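Local coordinates for putative short-chain dehydrogenase/reductase (Burkholderia xenovorans, PDB 5JY1), which binds NAD and is probably an oxidoreductase of the short-chain dehydrogenase/reductase family, perhaps acting as a 3-oxoacyl-[acyl-carrier-protein] reductase, at residues 28-36 with 54-62; 71-79 with 121-130. One frame throughout, in Å; residues are numbered along the deposited sequence. Where two conformers were deposited one is given.

Contact 1 of 2, residues 28-36 with 54-62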
loop_
_atom_site.group_PDB
_atom_site.type_symbol
_atom_site.label_atom_id
_atom_site.label_comp_id
_atom_site.label_asym_id
_atom_site.label_seq_id
_atom_site.Cartn_x
_atom_site.Cartn_y
_atom_site.Cartn_z
ATOM N N ARG A 28 -6.102 20.689 19.264
ATOM C CA ARG A 28 -7.196 21.361 19.958
ATOM C C ARG A 28 -8.544 20.783 19.548
ATOM O O ARG A 28 -9.428 20.581 20.391
ATOM C CB ARG A 28 -7.153 22.859 19.665
ATOM C CG ARG A 28 -8.408 23.608 20.104
ATOM C CD ARG A 28 -8.277 25.093 19.823
ATOM N NE ARG A 28 -9.472 25.833 20.224
ATOM C CZ ARG A 28 -10.547 25.987 19.457
ATOM N NH1 ARG A 28 -10.586 25.443 18.246
ATOM N NH2 ARG A 28 -11.589 26.677 19.901
ATOM N N GLY A 29 -8.725 20.529 18.253
ATOM C CA GLY A 29 -9.981 19.959 17.797
ATOM C C GLY A 29 -10.208 18.570 18.354
ATOM O O GLY A 29 -11.324 18.228 18.758
ATOM N N VAL A 30 -9.151 17.755 18.399
ATOM C CA VAL A 30 -9.255 16.423 18.989
ATOM C C VAL A 30 -9.566 16.521 20.481
ATOM O O VAL A 30 -10.436 15.809 21.000
ATOM C CB VAL A 30 -7.967 15.619 18.725
ATOM C CG1 VAL A 30 -7.990 14.308 19.497
ATOM C CG2 VAL A 30 -7.799 15.358 17.228
ATOM N N ALA A 31 -8.854 17.398 21.198
ATOM C CA ALA A 31 -9.084 17.527 22.634
ATOM C C ALA A 31 -10.524 17.928 22.935
ATOM O O ALA A 31 -11.148 17.377 23.845
ATOM C CB ALA A 31 -8.110 18.544 23.236
ATOM N N ARG A 32 -11.063 18.896 22.189
ATOM C CA ARG A 32 -12.446 19.314 22.406
ATOM C C ARG A 32 -13.426 18.196 22.064
ATOM O O ARG A 32 -14.429 18.011 22.768
ATOM C CB ARG A 32 -12.742 20.576 21.592
ATOM C CG ARG A 32 -12.132 21.847 22.182
ATOM C CD ARG A 32 -12.115 22.984 21.177
ATOM N NE ARG A 32 -13.453 23.265 20.664
ATOM C CZ ARG A 32 -14.231 24.254 21.089
ATOM N NH1 ARG A 32 -13.808 25.086 22.031
ATOM N NH2 ARG A 32 -15.436 24.417 20.560
ATOM N N SER A 33 -13.156 17.444 20.988
ATOM C CA SER A 33 -14.011 16.309 20.646
ATOM C C SER A 33 -13.997 15.262 21.748
ATOM O O SER A 33 -15.045 14.719 22.110
ATOM C CB SER A 33 -13.564 15.679 19.324
ATOM O OG SER A 33 -13.558 16.632 18.285
ATOM N N PHE A 34 -12.813 14.962 22.293
ATOM C CA PHE A 34 -12.707 14.019 23.404
ATOM C C PHE A 34 -13.477 14.513 24.624
ATOM O O PHE A 34 -14.131 13.726 25.320
ATOM C CB PHE A 34 -11.237 13.812 23.785
ATOM C CG PHE A 34 -10.460 12.924 22.850
ATOM C CD1 PHE A 34 -11.007 12.456 21.665
ATOM C CD2 PHE A 34 -9.164 12.545 23.180
ATOM C CE1 PHE A 34 -10.267 11.628 20.819
ATOM C CE2 PHE A 34 -8.429 11.711 22.346
ATOM C CZ PHE A 34 -8.981 11.261 21.164
ATOM N N GLY A 35 -13.372 15.807 24.929
ATOM C CA GLY A 35 -14.084 16.335 26.081
ATOM C C GLY A 35 -15.583 16.151 25.963
ATOM O O GLY A 35 -16.256 15.824 26.944
ATOM N N ASN A 36 -16.124 16.338 24.754
ATOM C CA ASN A 36 -17.559 16.192 24.545
ATOM C C ASN A 36 -18.006 14.734 24.573
ATOM O O ASN A 36 -19.202 14.470 24.733
ATOM C CB ASN A 36 -17.970 16.844 23.222
ATOM C CG ASN A 36 -17.921 18.362 23.280
ATOM O OD1 ASN A 36 -18.216 18.968 24.315
ATOM N ND2 ASN A 36 -17.540 18.986 22.170
ATOM N N VAL A 54 -7.534 26.074 25.995
ATOM C CA VAL A 54 -8.271 24.876 25.600
ATOM C C VAL A 54 -8.792 24.130 26.823
ATOM O O VAL A 54 -9.917 23.614 26.810
ATOM C CB VAL A 54 -7.394 23.975 24.714
ATOM C CG1 VAL A 54 -8.126 22.687 24.368
ATOM C CG2 VAL A 54 -7.000 24.712 23.451
ATOM N N GLU A 55 -7.985 24.043 27.888
ATOM C CA GLU A 55 -8.476 23.485 29.148
ATOM C C GLU A 55 -9.771 24.169 29.574
ATOM O O GLU A 55 -10.765 23.509 29.902
ATOM C CB GLU A 55 -7.407 23.632 30.237
ATOM C CG GLU A 55 -7.903 23.349 31.654
ATOM C CD GLU A 55 -7.026 23.990 32.731
ATOM O OE1 GLU A 55 -6.116 23.314 33.260
ATOM O OE2 GLU A 55 -7.245 25.178 33.047
ATOM N N GLN A 56 -9.783 25.501 29.550
ATOM C CA GLN A 56 -10.967 26.239 29.973
ATOM C C GLN A 56 -12.125 26.061 28.999
ATOM O O GLN A 56 -13.286 26.025 29.425
ATOM C CB GLN A 56 -10.623 27.719 30.140
ATOM C CG GLN A 56 -9.621 27.991 31.261
ATOM C CD GLN A 56 -10.200 27.694 32.636
ATOM O OE1 GLN A 56 -11.236 28.243 33.017
ATOM N NE2 GLN A 56 -9.543 26.812 33.380
ATOM N N GLU A 57 -11.839 25.953 27.696
ATOM C CA GLU A 57 -12.902 25.698 26.725
ATOM C C GLU A 57 -13.613 24.386 27.027
ATOM O O GLU A 57 -14.848 24.317 27.018
ATOM C CB GLU A 57 -12.331 25.676 25.302
ATOM C CG GLU A 57 -12.048 27.054 24.725
ATOM C CD GLU A 57 -11.285 27.004 23.409
ATOM O OE1 GLU A 57 -11.138 25.907 22.830
ATOM O OE2 GLU A 57 -10.823 28.073 22.954
ATOM N N ILE A 58 -12.845 23.330 27.295
ATOM C CA ILE A 58 -13.438 22.026 27.574
ATOM C C ILE A 58 -14.274 22.083 28.845
ATOM O O ILE A 58 -15.373 21.519 28.907
ATOM C CB ILE A 58 -12.341 20.949 27.656
ATOM C CG1 ILE A 58 -11.747 20.694 26.264
ATOM C CG2 ILE A 58 -12.890 19.675 28.281
ATOM C CD1 ILE A 58 -10.441 19.922 26.272
ATOM N N ARG A 59 -13.775 22.779 29.873
ATOM C CA ARG A 59 -14.530 22.905 31.117
ATOM C C ARG A 59 -15.818 23.688 30.905
ATOM O O ARG A 59 -16.880 23.289 31.397
ATOM C CB ARG A 59 -13.671 23.572 32.191
ATOM C CG ARG A 59 -12.475 22.743 32.619
ATOM C CD ARG A 59 -11.727 23.386 33.779
ATOM N NE ARG A 59 -10.629 22.532 34.217
ATOM C CZ ARG A 59 -9.688 22.895 35.085
ATOM N NH1 ARG A 59 -9.702 24.108 35.618
ATOM N NH2 ARG A 59 -8.730 22.039 35.412
ATOM N N GLU A 60 -15.747 24.800 30.167
ATOM C CA GLU A 60 -16.927 25.622 29.927
ATOM C C GLU A 60 -17.999 24.871 29.149
ATOM O O GLU A 60 -19.181 25.218 29.249
ATOM C CB GLU A 60 -16.536 26.900 29.182
ATOM N N MET A 61 -17.618 23.852 28.390
ATOM C CA MET A 61 -18.563 23.014 27.668
ATOM C C MET A 61 -19.041 21.830 28.495
ATOM O O MET A 61 -19.719 20.951 27.957
ATOM C CB MET A 61 -17.938 22.521 26.361
ATOM C CG MET A 61 -17.790 23.606 25.308
ATOM S SD MET A 61 -17.226 22.966 23.721
ATOM C CE MET A 61 -15.508 22.614 24.064
ATOM N N GLY A 62 -18.700 21.783 29.780
ATOM C CA GLY A 62 -19.156 20.729 30.659
ATOM C C GLY A 62 -18.256 19.518 30.770
ATOM O O GLY A 62 -18.649 18.540 31.413
HETATM O O HOH W 1 -16.226 19.120 27.043
HETATM O O HOH W 2 -18.723 18.056 27.464
#
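The guanidinium of Arg32 carries the methyl of Met61 over the centre of one face, CE lying 3.6 Å above the plane, while Glu57 meets its edge. The guanidinium of Arg28 has the CD of Arg32 over one face and Glu57 OE2 at its edge, with Val54 CG2 also close to its plane. Both arginines therefore converge on one carboxylate, whose plane stands nearly at right angles to both guanidinium groups. The shortest bond across the contact runs from Arg32 NH1 to Glu57 OE1, 2.9 Å, and the donor comes from above the carboxylate plane. Arg28 adds a second salt bridge, NH2 to Glu57 OE1 at 3.1 Å, but its individual N-H bonds, from NE and NH2, are all weak. With CG anti to its backbone N (chi1 168°) and the chain extended as far as NE, Arg28 runs past Val54 CG2, its CG 3.8 Å away, before reaching the acid. Arg32 NE forms a further salt bridge, with Glu228 of helix 227-239.

On the side facing the sheet, Ile58 packs on Ala31 and Gly35. Its CD1 lies 4.1 Å from Ala31 CB, and its CG2 sits 4.2 Å from Gly35 CA, where the two backbones come within 5.9 Å, CA to CA, at Gly35 and Ile58. Ala31 and Val54 both continue onto Ile43 of strand 40-45. A Schellman motif with Gly62 as C-prime residue ends the second helix just beyond Met61.

The two helix axes run 26° from parallel and 9.6 Å apart, as expected of successive helices on the same side of a parallel sheet: 25-36 and 48-60 are the helices of two successive right-handed beta-alpha-beta crossovers, which share strand 40-45, in the Rossmann fold.

Contact 2 of 2, residues 71-79 with 121-130. With NAD (nicotinamide-adenine-dinucleotide), chain E.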
loop_
_atom_site.group_PDB
_atom_site.type_symbol
_atom_site.label_atom_id
_atom_site.label_comp_id
_atom_site.label_asym_id
_atom_site.label_seq_id
_atom_site.Cartn_x
_atom_site.Cartn_y
_atom_site.Cartn_z
ATOM N N ASP A 71 6.892 19.741 27.180
ATOM C CA ASP A 71 7.808 19.937 26.059
ATOM C C ASP A 71 8.158 18.545 25.545
ATOM O O ASP A 71 8.942 17.832 26.181
ATOM C CB ASP A 71 9.055 20.703 26.508
ATOM C CG ASP A 71 10.036 20.981 25.369
ATOM O OD1 ASP A 71 9.931 20.358 24.295
ATOM O OD2 ASP A 71 10.943 21.825 25.561
ATOM N N VAL A 72 7.591 18.163 24.393
ATOM C CA VAL A 72 7.742 16.796 23.895
ATOM C C VAL A 72 9.140 16.541 23.338
ATOM O O VAL A 72 9.438 15.420 22.922
ATOM C CB VAL A 72 6.679 16.447 22.835
ATOM C CG1 VAL A 72 5.266 16.583 23.423
ATOM C CG2 VAL A 72 6.847 17.304 21.584
ATOM N N THR A 73 10.006 17.560 23.325
ATOM C CA THR A 73 11.414 17.303 23.032
ATOM C C THR A 73 12.172 16.791 24.250
ATOM O O THR A 73 13.356 16.455 24.128
ATOM C CB THR A 73 12.101 18.560 22.482
ATOM O OG1 THR A 73 12.172 19.564 23.499
ATOM C CG2 THR A 73 11.344 19.112 21.275
ATOM N N SER A 74 11.515 16.691 25.411
ATOM C CA SER A 74 12.149 16.239 26.643
ATOM C C SER A 74 11.440 14.996 27.151
ATOM O O SER A 74 10.256 15.049 27.502
ATOM C CB SER A 74 12.124 17.328 27.713
ATOM O OG SER A 74 12.510 16.779 28.966
ATOM N N LYS A 75 12.173 13.885 27.204
ATOM C CA LYS A 75 11.634 12.643 27.743
ATOM C C LYS A 75 11.072 12.841 29.150
ATOM O O LYS A 75 9.982 12.354 29.471
ATOM C CB LYS A 75 12.740 11.591 27.747
ATOM C CG LYS A 75 12.344 10.254 28.310
ATOM C CD LYS A 75 13.567 9.357 28.368
ATOM C CE LYS A 75 13.203 7.911 28.625
ATOM N NZ LYS A 75 14.438 7.074 28.554
ATOM N N ALA A 76 11.807 13.557 30.005
ATOM C CA ALA A 76 11.346 13.762 31.377
ATOM C C ALA A 76 10.021 14.513 31.414
ATOM O O ALA A 76 9.149 14.197 32.228
ATOM C CB ALA A 76 12.404 14.510 32.188
ATOM N N SER A 77 9.851 15.509 30.538
ATOM C CA SER A 77 8.623 16.304 30.543
ATOM C C SER A 77 7.423 15.468 30.122
ATOM O O SER A 77 6.340 15.575 30.710
ATOM C CB SER A 77 8.778 17.507 29.611
ATOM O OG SER A 77 7.611 18.322 29.622
ATOM N N ILE A 78 7.607 14.631 29.101
ATOM C CA ILE A 78 6.553 13.715 28.673
ATOM C C ILE A 78 6.195 12.754 29.800
ATOM O O ILE A 78 5.016 12.529 30.098
ATOM C CB ILE A 78 7.001 12.956 27.412
ATOM C CG1 ILE A 78 7.111 13.909 26.225
ATOM C CG2 ILE A 78 6.043 11.828 27.128
ATOM C CD1 ILE A 78 7.779 13.283 24.999
ATOM N N GLU A 79 7.214 12.169 30.441
ATOM C CA GLU A 79 6.960 11.218 31.516
ATOM C C GLU A 79 6.245 11.891 32.678
ATOM O O GLU A 79 5.338 11.307 33.284
ATOM C CB GLU A 79 8.277 10.584 31.980
ATOM C CG GLU A 79 8.848 9.616 30.958
ATOM C CD GLU A 79 10.152 8.986 31.391
ATOM O OE1 GLU A 79 10.808 9.538 32.291
ATOM O OE2 GLU A 79 10.523 7.940 30.815
ATOM N N THR A 121 13.289 14.705 16.450
ATOM C CA THR A 121 13.012 14.860 17.878
ATOM C C THR A 121 11.540 15.174 18.131
ATOM O O THR A 121 10.892 14.517 18.956
ATOM C CB THR A 121 13.893 15.953 18.484
ATOM O OG1 THR A 121 15.279 15.627 18.300
ATOM C CG2 THR A 121 13.599 16.108 19.982
ATOM N N THR A 122 10.991 16.178 17.434
ATOM C CA THR A 122 9.647 16.648 17.773
ATOM C C THR A 122 8.563 15.699 17.285
ATOM O O THR A 122 7.476 15.650 17.872
ATOM C CB THR A 122 9.388 18.051 17.210
ATOM O OG1 THR A 122 9.428 18.016 15.776
ATOM C CG2 THR A 122 10.416 19.041 17.721
ATOM N N SER A 123 8.821 14.951 16.217
ATOM C CA SER A 123 7.862 13.964 15.741
ATOM C C SER A 123 8.180 12.570 16.273
ATOM O O SER A 123 7.413 12.010 17.065
ATOM C CB SER A 123 7.817 13.966 14.206
ATOM O OG SER A 123 7.298 15.199 13.728
ATOM N N LEU A 124 9.338 12.024 15.906
ATOM C CA LEU A 124 9.560 10.598 16.132
ATOM C C LEU A 124 9.903 10.306 17.587
ATOM O O LEU A 124 9.261 9.463 18.220
ATOM C CB LEU A 124 10.659 10.085 15.199
ATOM C CG LEU A 124 10.893 8.578 15.209
ATOM C CD1 LEU A 124 9.591 7.838 14.926
ATOM C CD2 LEU A 124 11.967 8.207 14.178
ATOM N N TRP A 125 10.927 10.973 18.133
ATOM C CA TRP A 125 11.304 10.720 19.520
ATOM C C TRP A 125 10.166 11.057 20.475
ATOM O O TRP A 125 9.896 10.312 21.430
ATOM C CB TRP A 125 12.555 11.520 19.872
ATOM C CG TRP A 125 13.819 10.875 19.370
ATOM C CD1 TRP A 125 14.526 11.205 18.247
ATOM C CD2 TRP A 125 14.514 9.782 19.978
ATOM N NE1 TRP A 125 15.630 10.378 18.120
ATOM C CE2 TRP A 125 15.644 9.504 19.177
ATOM C CE3 TRP A 125 14.298 9.022 21.136
ATOM C CZ2 TRP A 125 16.560 8.496 19.500
ATOM C CZ3 TRP A 125 15.193 8.018 21.447
ATOM C CH2 TRP A 125 16.318 7.766 20.635
ATOM N N ALA A 126 9.487 12.177 20.236
ATOM C CA ALA A 126 8.350 12.537 21.082
ATOM C C ALA A 126 7.316 11.420 21.131
ATOM O O ALA A 126 6.776 11.112 22.200
ATOM C CB ALA A 126 7.711 13.824 20.571
ATOM N N THR A 127 7.001 10.830 19.971
ATOM C CA THR A 127 6.039 9.734 19.918
ATOM C C THR A 127 6.570 8.504 20.641
ATOM O O THR A 127 5.860 7.884 21.440
ATOM C CB THR A 127 5.716 9.413 18.454
ATOM O OG1 THR A 127 5.050 10.531 17.861
ATOM C CG2 THR A 127 4.832 8.191 18.339
ATOM N N TRP A 128 7.826 8.141 20.372
ATOM C CA TRP A 128 8.486 7.027 21.050
ATOM C C TRP A 128 8.436 7.167 22.570
ATOM O O TRP A 128 8.048 6.228 23.277
ATOM C CB TRP A 128 9.937 6.958 20.553
ATOM C CG TRP A 128 10.928 6.036 21.256
ATOM C CD1 TRP A 128 11.741 6.354 22.303
ATOM C CD2 TRP A 128 11.279 4.697 20.871
ATOM N NE1 TRP A 128 12.549 5.285 22.621
ATOM C CE2 TRP A 128 12.284 4.256 21.751
ATOM C CE3 TRP A 128 10.843 3.833 19.859
ATOM C CZ2 TRP A 128 12.849 2.983 21.664
ATOM C CZ3 TRP A 128 11.398 2.572 19.779
ATOM C CH2 TRP A 128 12.386 2.156 20.670
ATOM N N TRP A 129 8.841 8.331 23.092
ATOM C CA TRP A 129 8.871 8.525 24.539
ATOM C C TRP A 129 7.469 8.468 25.131
ATOM O O TRP A 129 7.254 7.868 26.191
ATOM C CB TRP A 129 9.518 9.867 24.875
ATOM C CG TRP A 129 10.996 9.913 24.689
ATOM C CD1 TRP A 129 11.886 8.907 24.930
ATOM C CD2 TRP A 129 11.761 11.027 24.217
ATOM N NE1 TRP A 129 13.170 9.333 24.642
ATOM C CE2 TRP A 129 13.116 10.629 24.201
ATOM C CE3 TRP A 129 11.431 12.320 23.799
ATOM C CZ2 TRP A 129 14.139 11.480 23.790
ATOM C CZ3 TRP A 129 12.455 13.169 23.392
ATOM C CH2 TRP A 129 13.791 12.742 23.392
ATOM N N ALA A 130 6.503 9.098 24.465
ATOM C CA ALA A 130 5.159 9.130 25.026
ATOM C C ALA A 130 4.510 7.755 24.978
ATOM O O ALA A 130 3.834 7.355 25.932
ATOM C CB ALA A 130 4.309 10.162 24.288
HETATM P PA NAD E . -0.249 23.171 14.535
HETATM O O1A NAD E . 1.021 23.831 14.091
HETATM O O2A NAD E . -1.499 23.975 14.207
HETATM O O5B NAD E . -0.211 22.842 16.172
HETATM C C5B NAD E . 0.971 22.313 16.664
HETATM C C4B NAD E . 0.863 22.262 18.243
HETATM O O4B NAD E . 1.908 21.662 18.703
HETATM C C3B NAD E . 0.923 23.731 18.788
HETATM O O3B NAD E . -0.081 23.931 19.734
HETATM C C2B NAD E . 2.301 23.809 19.399
HETATM O O2B NAD E . 2.372 24.894 20.446
HETATM C C1B NAD E . 2.447 22.595 19.898
HETATM N N9A NAD E . 3.845 22.287 20.135
HETATM C C8A NAD E . 4.872 22.645 19.361
HETATM N N7A NAD E . 5.977 22.184 19.912
HETATM C C5A NAD E . 5.637 21.539 21.031
HETATM C C6A NAD E . 6.422 20.882 21.980
HETATM N N6A NAD E . 7.843 20.613 22.154
HETATM N N1A NAD E . 5.847 20.309 23.020
HETATM C C2A NAD E . 4.481 20.366 23.161
HETATM N N3A NAD E . 3.711 21.010 22.250
HETATM C C4A NAD E . 4.318 21.596 21.170
HETATM O O3 NAD E . -0.318 21.685 13.820
HETATM P PN NAD E . -1.552 20.999 13.002
HETATM O O1N NAD E . -1.635 21.619 11.617
HETATM O O2N NAD E . -2.914 21.138 13.708
HETATM O O5D NAD E . -1.144 19.405 12.809
HETATM C C5D NAD E . -1.244 18.529 13.930
HETATM C C4D NAD E . -0.735 17.102 13.538
HETATM O O4D NAD E . -1.277 16.720 12.383
HETATM C C3D NAD E . 0.777 17.166 13.297
HETATM O O3D NAD E . 1.381 16.033 13.703
HETATM C C2D NAD E . 0.878 17.308 11.759
HETATM O O2D NAD E . 2.243 16.875 11.359
HETATM C C1D NAD E . -0.082 16.522 11.320
HETATM N N1N NAD E . -0.571 16.907 10.005
HETATM C C2N NAD E . -1.413 17.965 9.856
HETATM C C3N NAD E . -1.879 18.336 8.592
HETATM C C7N NAD E . -2.810 19.513 8.413
HETATM O O7N NAD E . -3.356 19.715 7.340
HETATM N N7N NAD E . -3.055 20.394 9.487
HETATM C C4N NAD E . -1.480 17.622 7.491
HETATM C C5N NAD E . -0.651 16.567 7.635
HETATM C C6N NAD E . -0.191 16.198 8.908
HETATM O O HOH W 3 9.575 7.282 27.749
#
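Thr121 opens the second segment by placing its CG2 against Thr73 CB at 3.8 Å, and Thr122 follows with its own CG2 3.7 Å from Thr73 CG2, the two threonine side chains lying alongside and pointing the same way. Thr73 is fixed within its own segment: its N and OG1 both bond Asp71 OD1 from the same face of the carboxylate, the N-H bond closing an Asx turn.

One helical turn on, Ala126 CB packs on the Val72 backbone and side chain, 3.3 Å from Val72 O and 3.6 Å from Val72 CB. This packing backs the turn that binds the adenine in this Rossmann fold, and probably helps to hold it: Val72 N donates to NAD N1A at 3.1 Å in a nearly straight bond (172°), while NAD N6A gives a weak one to Asp71 OD1. An Asp-Val pair reading the adenine after the third strand is a recurrent feature of classical short-chain dehydrogenases.

Trp129 covers the most ground. Lys75 CB stands over one face of its indole in a CH-pi contact, 3.6 Å from the five-membered ring centroid and 8° off the normal; a trans first torsion (chi1 179°) sends the straight chain of Lys75 across that face. Val72 O and Ile78 CD1 lie at the ring edge, and Trp125 O approaches the opposite face. Asp113 OD2 of the second subunit makes a salt bridge with Lys75 NZ and accepts a hydrogen bond from Trp129 NE1, tying both into the subunit interface. Last in sequence, Ala130 takes Ile78 CG2, which comes within 3.5 Å of Ala130 CA.

In the fold
From the N terminus, the chain passes through strand 16-20 into helix 25-36, and contact 1 closes its loop when helix 48-60 returns beside it, with strand 40-45 lying between them along the chain. Strand 64-69, at the sheet edge within this chain, then leads to residues 71-79. Contact 2 closes a longer loop of 41 residues, which holds most of helix 75-89, strand 94-97 and the start of helix 113-141. The loops follow in series, neither enclosing nor crossing the other, and their nearest atoms stay about 13 Å apart. Contact 1 joins the helices that follow strands 16-20 and 40-45; contact 2 ties the adenine-binding turn to helix 113-141 and the neighbouring subunit.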